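Local coordinates for protein tartrate dehydrogenase/decarboxylase (Pseudomonas putida, PDB 3FLK) that oxidises tartrate with NAD+ and a magnesium or manganese ion, converts meso-tartrate to D-glycerate and decarboxylates D-malate oxidatively to pyruvate, at residues A119-R123 with F231-E236; A329-V333 with A355-L360. The protein carries 1 engineered substitution. One frame throughout, in Å; residues are numbered along the deposited sequence.

Contact 1. Residues A119-R123 with F231-E236; sequences ALANR and FVLQPE. With SO4 (sulfate ion), chain K.
Arg123 is bent at chi2 (61°), and this turns its guanidinium toward Glu236, which bends to meet it, with CG placed between backbone N and carbonyl carbon (chi1 65°) and a second turn at chi2. The two side chains cross at about a right angle. NH2 of Arg123 donates to OE1 of Glu236 over 2.7 Å in a salt bridge, nearly in the guanidinium plane and on the syn side of the carboxylate. The same NH2 lies 2.9 Å from O of Leu233, but at too poor an angle for a hydrogen bond, and buried NE has no partner in the model. The arginine thus lies against the end of helix 224-233, where Gln234 leaves helical geometry. Near the start of this helix is Asp225, a probable metal ligand as in relatives of the isocitrate/isopropylmalate dehydrogenase family. NE2 of Gln234 makes a weak, long hydrogen bond (3.5 Å) to O3 of a sulfate, probably from the crystallisation liquor, which Arg237 also holds. Leu120 straddles O of Val232 with its two methyls; CD2 meets CG1 of Val232 at 3.8 Å, and CD1 meets CG of Pro235 tip to tip at 3.9 Å. Val232 also packs on Leu254 of the second subunit.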
ATOM      1  N   ALA A 119       2.257  10.882  13.878  1.00 28.56           N
ATOM      2  CA  ALA A 119       1.123  11.039  12.972  1.00 28.44           C
ATOM      3  C   ALA A 119      -0.127  10.334  13.498  1.00 28.36           C
ATOM      4  O   ALA A 119      -1.247  10.705  13.151  1.00 28.09           O
ATOM      5  CB  ALA A 119       1.480  10.517  11.594  1.00 28.33           C
ATOM      6  N   LEU A 120       0.082   9.318  14.331  1.00 28.52           N
ATOM      7  CA  LEU A 120      -1.010   8.531  14.893  1.00 28.91           C
ATOM      8  C   LEU A 120      -1.417   9.045  16.271  1.00 29.42           C
ATOM      9  O   LEU A 120      -0.566   9.429  17.076  1.00 29.32           O
ATOM     10  CB  LEU A 120      -0.619   7.051  14.984  1.00 28.74           C
ATOM     11  CG  LEU A 120      -0.053   6.350  13.741  1.00 28.36           C
ATOM     12  CD1 LEU A 120       0.388   4.938  14.091  1.00 28.09           C
ATOM     13  CD2 LEU A 120      -1.051   6.332  12.586  1.00 27.85           C
ATOM     14  N   ALA A 121      -2.721   9.044  16.532  1.00 30.04           N
ATOM     15  CA  ALA A 121      -3.255   9.473  17.819  1.00 30.83           C
ATOM     16  C   ALA A 121      -3.106   8.369  18.861  1.00 31.42           C
ATOM     17  O   ALA A 121      -3.173   7.182  18.530  1.00 31.42           O
ATOM     18  CB  ALA A 121      -4.714   9.880  17.677  1.00 30.71           C
ATOM     19  N   ASN A 122      -2.896   8.774  20.115  1.00 32.24           N
ATOM     20  CA  ASN A 122      -2.798   7.857  21.260  1.00 33.00           C
ATOM     21  C   ASN A 122      -1.679   6.816  21.134  1.00 33.28           C
ATOM     22  O   ASN A 122      -1.846   5.658  21.524  1.00 33.43           O
ATOM     23  CB  ASN A 122      -4.145   7.165  21.537  1.00 33.18           C
ATOM     24  CG  ASN A 122      -5.302   8.148  21.675  1.00 33.99           C
ATOM     25  OD1 ASN A 122      -6.410   7.881  21.204  1.00 34.88           O
ATOM     26  ND2 ASN A 122      -5.051   9.286  22.324  1.00 34.19           N
ATOM     27  N   ARG A 123      -0.544   7.239  20.582  1.00 33.64           N
ATOM     28  CA  ARG A 123       0.619   6.367  20.434  1.00 33.90           C
ATOM     29  C   ARG A 123       1.824   6.879  21.213  1.00 33.88           C
ATOM     30  O   ARG A 123       2.137   8.072  21.189  1.00 34.20           O
ATOM     31  CB  ARG A 123       0.975   6.167  18.956  1.00 34.05           C
ATOM     32  CG  ARG A 123       0.667   4.772  18.412  1.00 34.56           C
ATOM     33  CD  ARG A 123      -0.815   4.426  18.489  1.00 35.73           C
ATOM     34  NE  ARG A 123      -1.043   2.986  18.389  1.00 36.68           N
ATOM     35  CZ  ARG A 123      -2.235   2.402  18.497  1.00 37.69           C
ATOM     36  NH1 ARG A 123      -3.326   3.126  18.712  1.00 38.34           N
ATOM     37  NH2 ARG A 123      -2.338   1.083  18.390  1.00 38.35           N
ATOM     38  N   PHE A 231      -0.885  -1.036  10.129  1.00 14.06           N
ATOM     39  CA  PHE A 231       0.237  -0.119  10.363  1.00 14.30           C
ATOM     40  C   PHE A 231      -0.252   1.167  11.027  1.00 14.45           C
ATOM     41  O   PHE A 231       0.432   1.748  11.875  1.00 14.53           O
ATOM     42  CB  PHE A 231       0.954   0.212   9.045  1.00 14.19           C
ATOM     43  CG  PHE A 231       2.126  -0.688   8.731  1.00 14.19           C
ATOM     44  CD1 PHE A 231       2.101  -2.047   9.049  1.00 14.09           C
ATOM     45  CD2 PHE A 231       3.250  -0.176   8.089  1.00 14.34           C
ATOM     46  CE1 PHE A 231       3.180  -2.871   8.750  1.00 13.72           C
ATOM     47  CE2 PHE A 231       4.338  -0.995   7.782  1.00 13.88           C
ATOM     48  CZ  PHE A 231       4.303  -2.344   8.116  1.00 13.66           C
ATOM     49  N   VAL A 232      -1.449   1.595  10.633  1.00 14.51           N
ATOM     50  CA  VAL A 232      -2.076   2.802  11.154  1.00 14.77           C
ATOM     51  C   VAL A 232      -2.800   2.548  12.479  1.00 15.12           C
ATOM     52  O   VAL A 232      -2.711   3.362  13.402  1.00 15.07           O
ATOM     53  CB  VAL A 232      -3.050   3.416  10.110  1.00 14.72           C
ATOM     54  CG1 VAL A 232      -3.883   4.547  10.712  1.00 14.48           C
ATOM     55  CG2 VAL A 232      -2.276   3.915   8.892  1.00 14.49           C
ATOM     56  N   LEU A 233      -3.505   1.422  12.570  1.00 15.53           N
ATOM     57  CA  LEU A 233      -4.384   1.155  13.717  1.00 16.07           C
ATOM     58  C   LEU A 233      -3.726   0.399  14.871  1.00 16.30           C
ATOM     59  O   LEU A 233      -4.045   0.650  16.034  1.00 16.46           O
ATOM     60  CB  LEU A 233      -5.666   0.440  13.269  1.00 16.25           C
ATOM     61  CG  LEU A 233      -6.646   1.251  12.412  1.00 16.70           C
ATOM     62  CD1 LEU A 233      -7.655   0.338  11.732  1.00 17.30           C
ATOM     63  CD2 LEU A 233      -7.354   2.318  13.237  1.00 17.58           C
ATOM     64  N   GLN A 234      -2.825  -0.529  14.559  1.00 16.52           N
ATOM     65  CA  GLN A 234      -2.093  -1.257  15.606  1.00 17.02           C
ATOM     66  C   GLN A 234      -0.648  -1.614  15.224  1.00 16.59           C
ATOM     67  O   GLN A 234      -0.316  -2.790  15.042  1.00 16.47           O
ATOM     68  CB  GLN A 234      -2.877  -2.488  16.100  1.00 17.09           C
ATOM     69  CG  GLN A 234      -3.460  -3.379  15.010  1.00 18.13           C
ATOM     70  CD  GLN A 234      -4.011  -4.695  15.551  1.00 18.25           C
ATOM     71  OE1 GLN A 234      -4.169  -5.659  14.805  1.00 20.63           O
ATOM     72  NE2 GLN A 234      -4.308  -4.735  16.849  1.00 19.72           N
ATOM     73  N   PRO A 235       0.225  -0.592  15.126  1.00 16.43           N
ATOM     74  CA  PRO A 235       1.617  -0.807  14.719  1.00 16.36           C
ATOM     75  C   PRO A 235       2.447  -1.573  15.758  1.00 16.45           C
ATOM     76  O   PRO A 235       3.519  -2.085  15.427  1.00 16.28           O
ATOM     77  CB  PRO A 235       2.158   0.617  14.557  1.00 16.41           C
ATOM     78  CG  PRO A 235       1.318   1.443  15.469  1.00 16.39           C
ATOM     79  CD  PRO A 235      -0.049   0.830  15.413  1.00 16.42           C
ATOM     80  N   GLU A 236       1.946  -1.659  16.990  1.00 16.58           N
ATOM     81  CA  GLU A 236       2.646  -2.356  18.080  1.00 17.19           C
ATOM     82  C   GLU A 236       2.798  -3.865  17.845  1.00 17.09           C
ATOM     83  O   GLU A 236       3.681  -4.502  18.421  1.00 17.20           O
ATOM     84  CB  GLU A 236       1.962  -2.089  19.431  1.00 17.41           C
ATOM     85  CG  GLU A 236       0.540  -2.650  19.564  1.00 18.94           C
ATOM     86  CD  GLU A 236      -0.548  -1.664  19.149  1.00 21.37           C
ATOM     87  OE1 GLU A 236      -0.263  -0.709  18.390  1.00 21.59           O
ATOM     88  OE2 GLU A 236      -1.701  -1.847  19.595  1.00 22.67           O
TER
HETATM   89  S   SO4 K 407      -5.639  -8.731  17.462  1.00 73.93           S
HETATM   90  O1  SO4 K 407      -6.335  -7.750  18.290  1.00 73.80           O
HETATM   91  O2  SO4 K 407      -6.448  -9.038  16.287  1.00 73.97           O
HETATM   92  O3  SO4 K 407      -4.351  -8.191  17.034  1.00 73.86           O
HETATM   93  O4  SO4 K 407      -5.419  -9.950  18.235  1.00 73.97           O

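Contact 2. Residues A329-V333 with A355-L360; sequences AIERV and AISDTL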
ATOM      1  N   ALA A 329      23.470  10.198  18.825  1.00 19.00           N
ATOM      2  CA  ALA A 329      23.498  11.588  18.367  1.00 18.85           C
ATOM      3  C   ALA A 329      22.203  11.983  17.648  1.00 18.68           C
ATOM      4  O   ALA A 329      21.675  13.072  17.869  1.00 18.60           O
ATOM      5  CB  ALA A 329      24.709  11.829  17.470  1.00 18.79           C
ATOM      6  N   ILE A 330      21.702  11.089  16.796  1.00 18.47           N
ATOM      7  CA  ILE A 330      20.427  11.290  16.101  1.00 18.41           C
ATOM      8  C   ILE A 330      19.273  11.444  17.101  1.00 18.40           C
ATOM      9  O   ILE A 330      18.491  12.390  17.000  1.00 18.26           O
ATOM     10  CB  ILE A 330      20.140  10.149  15.076  1.00 18.34           C
ATOM     11  CG1 ILE A 330      21.051  10.292  13.851  1.00 18.24           C
ATOM     12  CG2 ILE A 330      18.674  10.158  14.639  1.00 18.48           C
ATOM     13  CD1 ILE A 330      21.203   9.023  13.018  1.00 18.40           C
ATOM     14  N   GLU A 331      19.195  10.526  18.067  1.00 18.49           N
ATOM     15  CA  GLU A 331      18.171  10.556  19.122  1.00 18.94           C
ATOM     16  C   GLU A 331      18.168  11.875  19.895  1.00 18.60           C
ATOM     17  O   GLU A 331      17.109  12.462  20.125  1.00 18.36           O
ATOM     18  CB  GLU A 331      18.372   9.398  20.108  1.00 18.86           C
ATOM     19  CG  GLU A 331      17.984   8.020  19.585  1.00 19.88           C
ATOM     20  CD  GLU A 331      18.606   6.879  20.389  1.00 20.49           C
ATOM     21  OE1 GLU A 331      18.991   7.093  21.562  1.00 22.74           O
ATOM     22  OE2 GLU A 331      18.716   5.760  19.840  1.00 22.57           O
ATOM     23  N   ARG A 332      19.355  12.330  20.289  1.00 18.61           N
ATOM     24  CA  ARG A 332      19.505  13.551  21.090  1.00 18.76           C
ATOM     25  C   ARG A 332      19.058  14.804  20.341  1.00 18.49           C
ATOM     26  O   ARG A 332      18.353  15.651  20.892  1.00 18.41           O
ATOM     27  CB  ARG A 332      20.951  13.700  21.577  1.00 18.92           C
ATOM     28  CG  ARG A 332      21.325  12.728  22.690  1.00 20.02           C
ATOM     29  CD  ARG A 332      22.816  12.743  22.967  1.00 22.39           C
ATOM     30  NE  ARG A 332      23.168  11.900  24.109  1.00 24.53           N
ATOM     31  CZ  ARG A 332      23.448  12.358  25.327  1.00 25.48           C
ATOM     32  NH1 ARG A 332      23.429  13.662  25.580  1.00 26.05           N
ATOM     33  NH2 ARG A 332      23.755  11.507  26.296  1.00 26.14           N
ATOM     34  N   VAL A 333      19.464  14.902  19.078  1.00 18.35           N
ATOM     35  CA  VAL A 333      19.117  16.029  18.216  1.00 18.20           C
ATOM     36  C   VAL A 333      17.598  16.124  17.990  1.00 18.06           C
ATOM     37  O   VAL A 333      17.023  17.218  18.034  1.00 17.85           O
ATOM     38  CB  VAL A 333      19.920  15.955  16.889  1.00 18.33           C
ATOM     39  CG1 VAL A 333      19.195  16.626  15.743  1.00 18.77           C
ATOM     40  CG2 VAL A 333      21.313  16.554  17.082  1.00 18.20           C
ATOM     41  N   ALA A 355      24.610  19.809  13.800  1.00 16.24           N
ATOM     42  CA  ALA A 355      24.133  19.506  15.152  1.00 16.78           C
ATOM     43  C   ALA A 355      24.381  18.048  15.557  1.00 17.15           C
ATOM     44  O   ALA A 355      24.764  17.774  16.695  1.00 17.02           O
ATOM     45  CB  ALA A 355      22.653  19.856  15.285  1.00 16.70           C
ATOM     46  N   ILE A 356      24.165  17.123  14.626  1.00 17.61           N
ATOM     47  CA  ILE A 356      24.406  15.699  14.882  1.00 18.06           C
ATOM     48  C   ILE A 356      25.906  15.428  15.011  1.00 18.62           C
ATOM     49  O   ILE A 356      26.338  14.717  15.922  1.00 18.59           O
ATOM     50  CB  ILE A 356      23.756  14.795  13.797  1.00 18.12           C
ATOM     51  CG1 ILE A 356      22.229  14.938  13.837  1.00 17.96           C
ATOM     52  CG2 ILE A 356      24.156  13.327  13.998  1.00 17.98           C
ATOM     53  CD1 ILE A 356      21.501  14.395  12.614  1.00 17.90           C
ATOM     54  N   SER A 357      26.689  16.015  14.109  1.00 19.31           N
ATOM     55  CA  SER A 357      28.144  15.894  14.127  1.00 20.32           C
ATOM     56  C   SER A 357      28.746  16.421  15.436  1.00 20.85           C
ATOM     57  O   SER A 357      29.602  15.764  16.040  1.00 20.74           O
ATOM     58  CB  SER A 357      28.750  16.621  12.922  1.00 20.26           C
ATOM     59  OG  SER A 357      30.118  16.292  12.765  1.00 21.71           O
ATOM     60  N   ASP A 358      28.287  17.593  15.874  1.00 21.47           N
ATOM     61  CA  ASP A 358      28.759  18.193  17.125  1.00 22.21           C
ATOM     62  C   ASP A 358      28.356  17.383  18.355  1.00 22.29           C
ATOM     63  O   ASP A 358      29.167  17.184  19.263  1.00 22.22           O
ATOM     64  CB  ASP A 358      28.258  19.632  17.274  1.00 22.54           C
ATOM     65  CG  ASP A 358      28.781  20.303  18.534  1.00 24.00           C
ATOM     66  OD1 ASP A 358      30.007  20.242  18.781  1.00 25.93           O
ATOM     67  OD2 ASP A 358      27.966  20.887  19.282  1.00 25.94           O
ATOM     68  N   THR A 359      27.102  16.936  18.385  1.00 22.46           N
ATOM     69  CA  THR A 359      26.591  16.101  19.473  1.00 22.69           C
ATOM     70  C   THR A 359      27.407  14.810  19.591  1.00 23.01           C
ATOM     71  O   THR A 359      27.762  14.393  20.696  1.00 22.99           O
ATOM     72  CB  THR A 359      25.090  15.781  19.274  1.00 22.56           C
ATOM     73  OG1 THR A 359      24.347  17.005  19.221  1.00 22.64           O
ATOM     74  CG2 THR A 359      24.547  14.922  20.407  1.00 22.54           C
ATOM     75  N   LEU A 360      27.711  14.197  18.449  1.00 23.47           N
ATOM     76  CA  LEU A 360      28.499  12.968  18.406  1.00 24.02           C
ATOM     77  C   LEU A 360      29.896  13.174  18.998  1.00 24.49           C
ATOM     78  O   LEU A 360      30.359  12.366  19.805  1.00 24.33           O
ATOM     79  CB  LEU A 360      28.592  12.440  16.970  1.00 24.00           C
ATOM     80  CG  LEU A 360      29.204  11.056  16.729  1.00 24.19           C
ATOM     81  CD1 LEU A 360      28.550  10.411  15.528  1.00 24.85           C
ATOM     82  CD2 LEU A 360      30.710  11.136  16.531  1.00 24.28           C
TER
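Ala329 and Val333, one helical turn apart, face Ala355, Ile356, Thr359 and Leu360; the axes of segments 329-333 and 355-360 approach to 8.8 Å and cross at 117°. In the tight part, the small Ala329 meets backbone directly: its CB stands 3.7 Å from O of Ile356 and also touches CG2 of the same residue and CB of Leu360; the CA atoms of Ala329 and Leu360 are 5.2 Å apart. Val333 turns CG2 into the other helix, where this methyl meets CG1 of Ile356 at 3.7 Å, OG1 of Thr359, and both O and CB of Ala355. The side chains of Val333 and Ile356 cross at about a right angle.

Thr359 divides its two branches between roles. With OG1 anti to the carbonyl carbon (chi1 -59°), the hydroxyl donates back to O of Ala355 over 2.7 Å, tilted out of the carbonyl plane, and backbone N of Thr359 reaches that oxygen from its other face. No hydrogen bond crosses the interface. CG2 lies between the tight and loose parts, near CA of Ala329 and beside CB and CD of Arg332, the latter at 3.8 Å. On this loose side the arginine, extended from CG to NE, offers its aliphatic part to the contact; its NE bonds to Asn328 one turn earlier, and the residue is exposed to solvent.

This is steeply crossed helix-helix packing in the domain of the isocitrate/isopropylmalate dehydrogenase fold that holds both chain ends. Ile330 and Ile356 also pack on Ile299 and Ile302 of helix 299-313, and Ile356 and Leu360 lie on Val27 of the N-terminal helix 17-35, so that helix 349-361 is set among helices 317-336, 299-313 and 17-35.

Overall arrangement
Contact 1 joins a loop to a helix end across 107 intervening residues; it is partly buried, lies at the subunit interface, and mixes a salt bridge with a small apolar patch. Contact 2, a largely buried joint between two helices near the C-terminus, is apolar across the interface, and no hydrogen bond crosses between its two segments. No other subunit touches it. The two share no helix or strand. The centres of contact 1 and contact 2 are 27 Å apart, and the nearest atoms of contacts 1 and 2 are about 16 Å apart. Contact 1 is closer to bound NADH than contact 2, which lies away from the annotated sites.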